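PDB 3MEB: aspartate aminotransferase from Giardia lamblia, which probably catalyses the reversible, pyridoxal phosphate-dependent transfer of an amino group from L-aspartate to 2-oxoglutarate, giving oxaloacetate and L-glutamate. Local coordinates for residues A102-A114 and V259-Q273. Numbering follows the deposited sequence.
With EDO (1,2-ethanediol), chain I; EDO (1,2-ethanediol), chain G; EDO (1,2-ethanediol), chain H.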
# COMPACT_ATOMS: atom_id res chain seq x y z
N ALA A 102 11.38 -14.31 8.27
CA ALA A 102 10.90 -13.93 9.61
C ALA A 102 9.38 -14.23 9.69
O ALA A 102 8.91 -14.86 10.65
CB ALA A 102 11.16 -12.39 9.86
N ALA A 103 8.65 -13.83 8.67
CA ALA A 103 7.18 -13.99 8.67
C ALA A 103 6.76 -15.46 8.69
O ALA A 103 5.91 -15.85 9.46
CB ALA A 103 6.54 -13.23 7.51
N GLN A 104 7.38 -16.27 7.86
CA GLN A 104 7.14 -17.71 7.90
C GLN A 104 7.49 -18.35 9.24
O GLN A 104 6.72 -19.15 9.75
CB GLN A 104 7.95 -18.42 6.85
CG GLN A 104 7.49 -18.12 5.43
CD GLN A 104 8.40 -18.74 4.40
OE1 GLN A 104 9.47 -19.21 4.74
NE2 GLN A 104 7.98 -18.74 3.14
N PHE A 105 8.65 -18.00 9.79
CA PHE A 105 9.03 -18.48 11.12
C PHE A 105 7.94 -18.22 12.14
O PHE A 105 7.60 -19.12 12.89
CB PHE A 105 10.40 -17.89 11.55
CG PHE A 105 10.68 -17.98 13.00
CD1 PHE A 105 11.27 -19.11 13.53
CD2 PHE A 105 10.36 -16.96 13.85
CE1 PHE A 105 11.54 -19.22 14.90
CE2 PHE A 105 10.63 -17.05 15.22
CZ PHE A 105 11.21 -18.18 15.73
N LEU A 106 7.40 -17.01 12.20
CA LEU A 106 6.46 -16.65 13.24
C LEU A 106 5.16 -17.40 13.08
O LEU A 106 4.60 -17.88 14.05
CB LEU A 106 6.18 -15.14 13.24
CG LEU A 106 7.29 -14.22 13.79
CD1 LEU A 106 6.91 -12.79 13.57
CD2 LEU A 106 7.51 -14.50 15.26
N MET A 107 4.70 -17.55 11.84
CA MET A 107 3.39 -18.14 11.59
C MET A 107 3.44 -19.65 11.67
O MET A 107 2.60 -20.26 12.33
CB MET A 107 2.89 -17.76 10.22
CG MET A 107 1.55 -18.36 9.88
SD MET A 107 0.28 -17.83 11.02
CE MET A 107 0.35 -16.08 11.07
N PHE A 108 4.43 -20.24 10.98
CA PHE A 108 4.48 -21.71 10.80
C PHE A 108 5.49 -22.44 11.69
O PHE A 108 5.49 -23.70 11.77
CB PHE A 108 4.75 -21.99 9.33
CG PHE A 108 3.76 -21.36 8.41
CD1 PHE A 108 2.47 -21.82 8.31
CD2 PHE A 108 4.13 -20.28 7.62
CE1 PHE A 108 1.54 -21.24 7.45
CE2 PHE A 108 3.19 -19.66 6.75
CZ PHE A 108 1.88 -20.18 6.68
N GLY A 109 6.34 -21.70 12.37
CA GLY A 109 7.44 -22.31 13.08
C GLY A 109 8.76 -22.43 12.33
O GLY A 109 8.88 -22.20 11.11
N LYS A 110 9.80 -22.76 13.10
CA LYS A 110 11.14 -22.79 12.58
C LYS A 110 11.28 -24.05 11.75
O LYS A 110 10.93 -25.10 12.23
CB LYS A 110 12.14 -22.77 13.72
CG LYS A 110 13.57 -23.01 13.31
CD LYS A 110 14.11 -21.92 12.38
CE LYS A 110 15.65 -21.91 12.36
NZ LYS A 110 16.20 -20.81 11.47
N ASP A 111 11.73 -23.91 10.50
CA ASP A 111 11.89 -25.02 9.55
C ASP A 111 10.68 -25.96 9.53
O ASP A 111 10.82 -27.20 9.66
CB ASP A 111 13.14 -25.84 9.87
CG ASP A 111 14.40 -25.04 9.76
OD1 ASP A 111 14.50 -24.24 8.80
OD2 ASP A 111 15.28 -25.22 10.63
N SER A 112 9.50 -25.40 9.37
CA SER A 112 8.30 -26.21 9.39
C SER A 112 8.37 -27.32 8.32
O SER A 112 9.11 -27.22 7.34
CB SER A 112 7.07 -25.35 9.18
OG SER A 112 7.02 -24.79 7.87
N LYS A 113 7.60 -28.36 8.54
CA LYS A 113 7.42 -29.43 7.54
C LYS A 113 6.92 -28.83 6.21
O LYS A 113 7.41 -29.19 5.16
CB LYS A 113 6.43 -30.49 8.06
CG LYS A 113 6.18 -31.69 7.15
CD LYS A 113 4.96 -32.46 7.64
CE LYS A 113 4.82 -33.80 6.98
NZ LYS A 113 4.11 -33.75 5.70
N ALA A 114 5.99 -27.86 6.27
CA ALA A 114 5.48 -27.23 5.07
C ALA A 114 6.61 -26.48 4.28
O ALA A 114 6.71 -26.58 3.05
CB ALA A 114 4.35 -26.30 5.41
N VAL A 259 -3.78 -22.85 12.39
CA VAL A 259 -3.11 -22.70 11.09
C VAL A 259 -2.13 -23.87 10.91
O VAL A 259 -2.16 -24.54 9.87
CB VAL A 259 -2.33 -21.38 10.97
CG1 VAL A 259 -1.56 -21.32 9.60
CG2 VAL A 259 -3.24 -20.12 11.18
N ARG A 260 -1.29 -24.11 11.92
CA ARG A 260 -0.28 -25.19 11.84
C ARG A 260 -0.91 -26.59 11.72
O ARG A 260 -0.47 -27.40 10.87
CB ARG A 260 0.73 -25.10 12.99
CG ARG A 260 1.57 -23.81 12.90
CD ARG A 260 2.67 -23.77 13.92
NE ARG A 260 3.16 -22.41 14.15
CZ ARG A 260 4.20 -22.12 14.94
NH1 ARG A 260 4.85 -23.07 15.57
NH2 ARG A 260 4.58 -20.88 15.13
N MET A 261 -1.94 -26.85 12.52
CA MET A 261 -2.69 -28.11 12.45
C MET A 261 -3.33 -28.35 11.10
O MET A 261 -3.26 -29.45 10.56
CB MET A 261 -3.78 -28.16 13.52
CG MET A 261 -4.55 -29.48 13.48
SD MET A 261 -5.71 -29.70 14.81
CE MET A 261 -6.80 -28.31 14.52
N PHE A 262 -3.96 -27.33 10.54
CA PHE A 262 -4.58 -27.45 9.23
C PHE A 262 -3.53 -27.77 8.16
O PHE A 262 -3.74 -28.65 7.34
CB PHE A 262 -5.36 -26.18 8.87
CG PHE A 262 -6.80 -26.17 9.34
CD1 PHE A 262 -7.21 -26.84 10.48
CD2 PHE A 262 -7.74 -25.41 8.66
CE1 PHE A 262 -8.56 -26.81 10.88
CE2 PHE A 262 -9.08 -25.37 9.07
CZ PHE A 262 -9.48 -26.09 10.19
N VAL A 263 -2.41 -27.05 8.18
CA VAL A 263 -1.34 -27.25 7.19
C VAL A 263 -0.71 -28.66 7.32
O VAL A 263 -0.48 -29.35 6.33
CB VAL A 263 -0.26 -26.16 7.31
CG1 VAL A 263 0.97 -26.52 6.46
CG2 VAL A 263 -0.82 -24.79 6.85
N ASP A 264 -0.42 -29.08 8.55
CA ASP A 264 0.18 -30.38 8.82
C ASP A 264 -0.74 -31.52 8.38
O ASP A 264 -0.25 -32.57 7.98
CB ASP A 264 0.52 -30.52 10.31
CG ASP A 264 1.80 -29.78 10.70
OD1 ASP A 264 2.55 -29.32 9.80
OD2 ASP A 264 2.06 -29.68 11.91
N ALA A 265 -2.06 -31.31 8.45
CA ALA A 265 -3.03 -32.27 7.96
C ALA A 265 -3.27 -32.25 6.43
O ALA A 265 -4.02 -33.09 5.92
CB ALA A 265 -4.34 -32.08 8.69
N GLY A 266 -2.67 -31.29 5.71
CA GLY A 266 -2.83 -31.19 4.26
C GLY A 266 -4.03 -30.38 3.79
O GLY A 266 -4.46 -30.52 2.65
N VAL A 267 -4.57 -29.53 4.64
CA VAL A 267 -5.58 -28.61 4.24
C VAL A 267 -4.85 -27.48 3.55
O VAL A 267 -3.81 -27.01 4.04
CB VAL A 267 -6.38 -28.02 5.43
CG1 VAL A 267 -7.44 -27.01 4.92
CG2 VAL A 267 -7.03 -29.12 6.25
N GLU A 268 -5.36 -27.05 2.41
CA GLU A 268 -4.71 -25.96 1.69
C GLU A 268 -5.21 -24.63 2.27
O GLU A 268 -6.41 -24.45 2.44
CB GLU A 268 -4.96 -26.07 0.18
CG GLU A 268 -4.39 -27.38 -0.36
CD GLU A 268 -4.28 -27.43 -1.84
OE1 GLU A 268 -5.32 -27.68 -2.49
OE2 GLU A 268 -3.15 -27.26 -2.37
N VAL A 269 -4.28 -23.76 2.66
CA VAL A 269 -4.62 -22.52 3.36
C VAL A 269 -4.00 -21.29 2.74
O VAL A 269 -2.99 -21.36 2.03
CB VAL A 269 -4.20 -22.58 4.83
CG1 VAL A 269 -4.54 -23.96 5.44
CG2 VAL A 269 -2.74 -22.20 5.02
N LEU A 270 -4.66 -20.15 2.94
CA LEU A 270 -4.02 -18.86 2.89
C LEU A 270 -3.98 -18.27 4.31
O LEU A 270 -4.82 -18.59 5.18
CB LEU A 270 -4.75 -17.91 1.93
CG LEU A 270 -4.59 -18.18 0.41
CD1 LEU A 270 -5.42 -19.30 -0.09
CD2 LEU A 270 -5.00 -16.92 -0.35
N VAL A 271 -2.98 -17.42 4.55
CA VAL A 271 -2.86 -16.67 5.81
C VAL A 271 -2.55 -15.21 5.45
O VAL A 271 -1.55 -14.92 4.74
CB VAL A 271 -1.75 -17.20 6.71
CG1 VAL A 271 -1.65 -16.42 7.99
CG2 VAL A 271 -1.94 -18.75 7.02
N ALA A 272 -3.40 -14.30 5.93
CA ALA A 272 -3.15 -12.87 5.86
C ALA A 272 -2.62 -12.47 7.23
O ALA A 272 -3.34 -12.52 8.24
CB ALA A 272 -4.40 -12.13 5.55
N GLN A 273 -1.34 -12.15 7.29
CA GLN A 273 -0.61 -12.02 8.56
C GLN A 273 -0.24 -10.56 8.83
O GLN A 273 0.53 -9.99 8.06
CB GLN A 273 0.63 -12.91 8.51
CG GLN A 273 1.58 -12.78 9.74
CD GLN A 273 2.87 -13.56 9.56
OE1 GLN A 273 3.33 -13.79 8.44
NE2 GLN A 273 3.48 -13.95 10.67
C1 EDO I . 3.41 -26.80 8.65
O1 EDO I . 4.63 -27.50 8.65
C2 EDO I . 3.54 -25.41 9.22
O2 EDO I . 3.58 -25.41 10.66
C1 EDO G . 11.38 -20.47 7.34
O1 EDO G . 10.74 -21.72 7.16
C2 EDO G . 11.35 -20.07 8.81
O2 EDO G . 12.27 -20.87 9.58
C1 EDO H . 14.00 -16.93 11.76
O1 EDO H . 14.34 -18.00 10.86
C2 EDO H . 14.53 -17.25 13.14
O2 EDO H . 15.44 -18.33 12.99
O HOH W 1 7.57 -19.58 15.81
O HOH W 2 1.66 -32.06 5.66
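Phe108 and Arg260 meet where helix 102-108 ends against helix 259-264, the axes nearly perpendicular (93°) and 11.1 Å apart at closest approach. Arginine suits this end because the last turn of a helix presents carbonyls that no further turn takes up. Arg260 runs extended from CG to NE; NE donates to Met107 O at 2.9 Å and NH2 to Leu106 O at 3.2 Å, both donors above the carbonyl planes, and Leu106 O also accepts from Gln245 NE2. Gly109 N sits over the centre of one guanidinium face; glycine takes the positive phi (93°) that turns the chain out of the helix and, having no side chain, lets the guanidinium lie close. Beside these polar bonds the packing is apolar. Met107 CG, anti to the backbone N (chi1 179°), lies over the Phe108 ring, and bends at chi2 and chi3 bring CE to 3.7 Å from Val271 CG1. The Phe108 ring packs obliquely among branched valines, CE1 3.8 Å from Val259 CG1 and CZ 4.1 Å from Val271 CG2. Small Ala114 lets its CB approach Val263 CG1 to 3.5 Å. Gln273 NE2 bonds weakly to Ala103 O, while its OE1 accepts from His290. Strand 269-273, flanked by strands 237-242 and 287-292 in the aminotransferase fold's mixed sheet, leads into pyridoxal phosphate-binding Ser274; helix 102-108 packs against it and also touches helix 327-337.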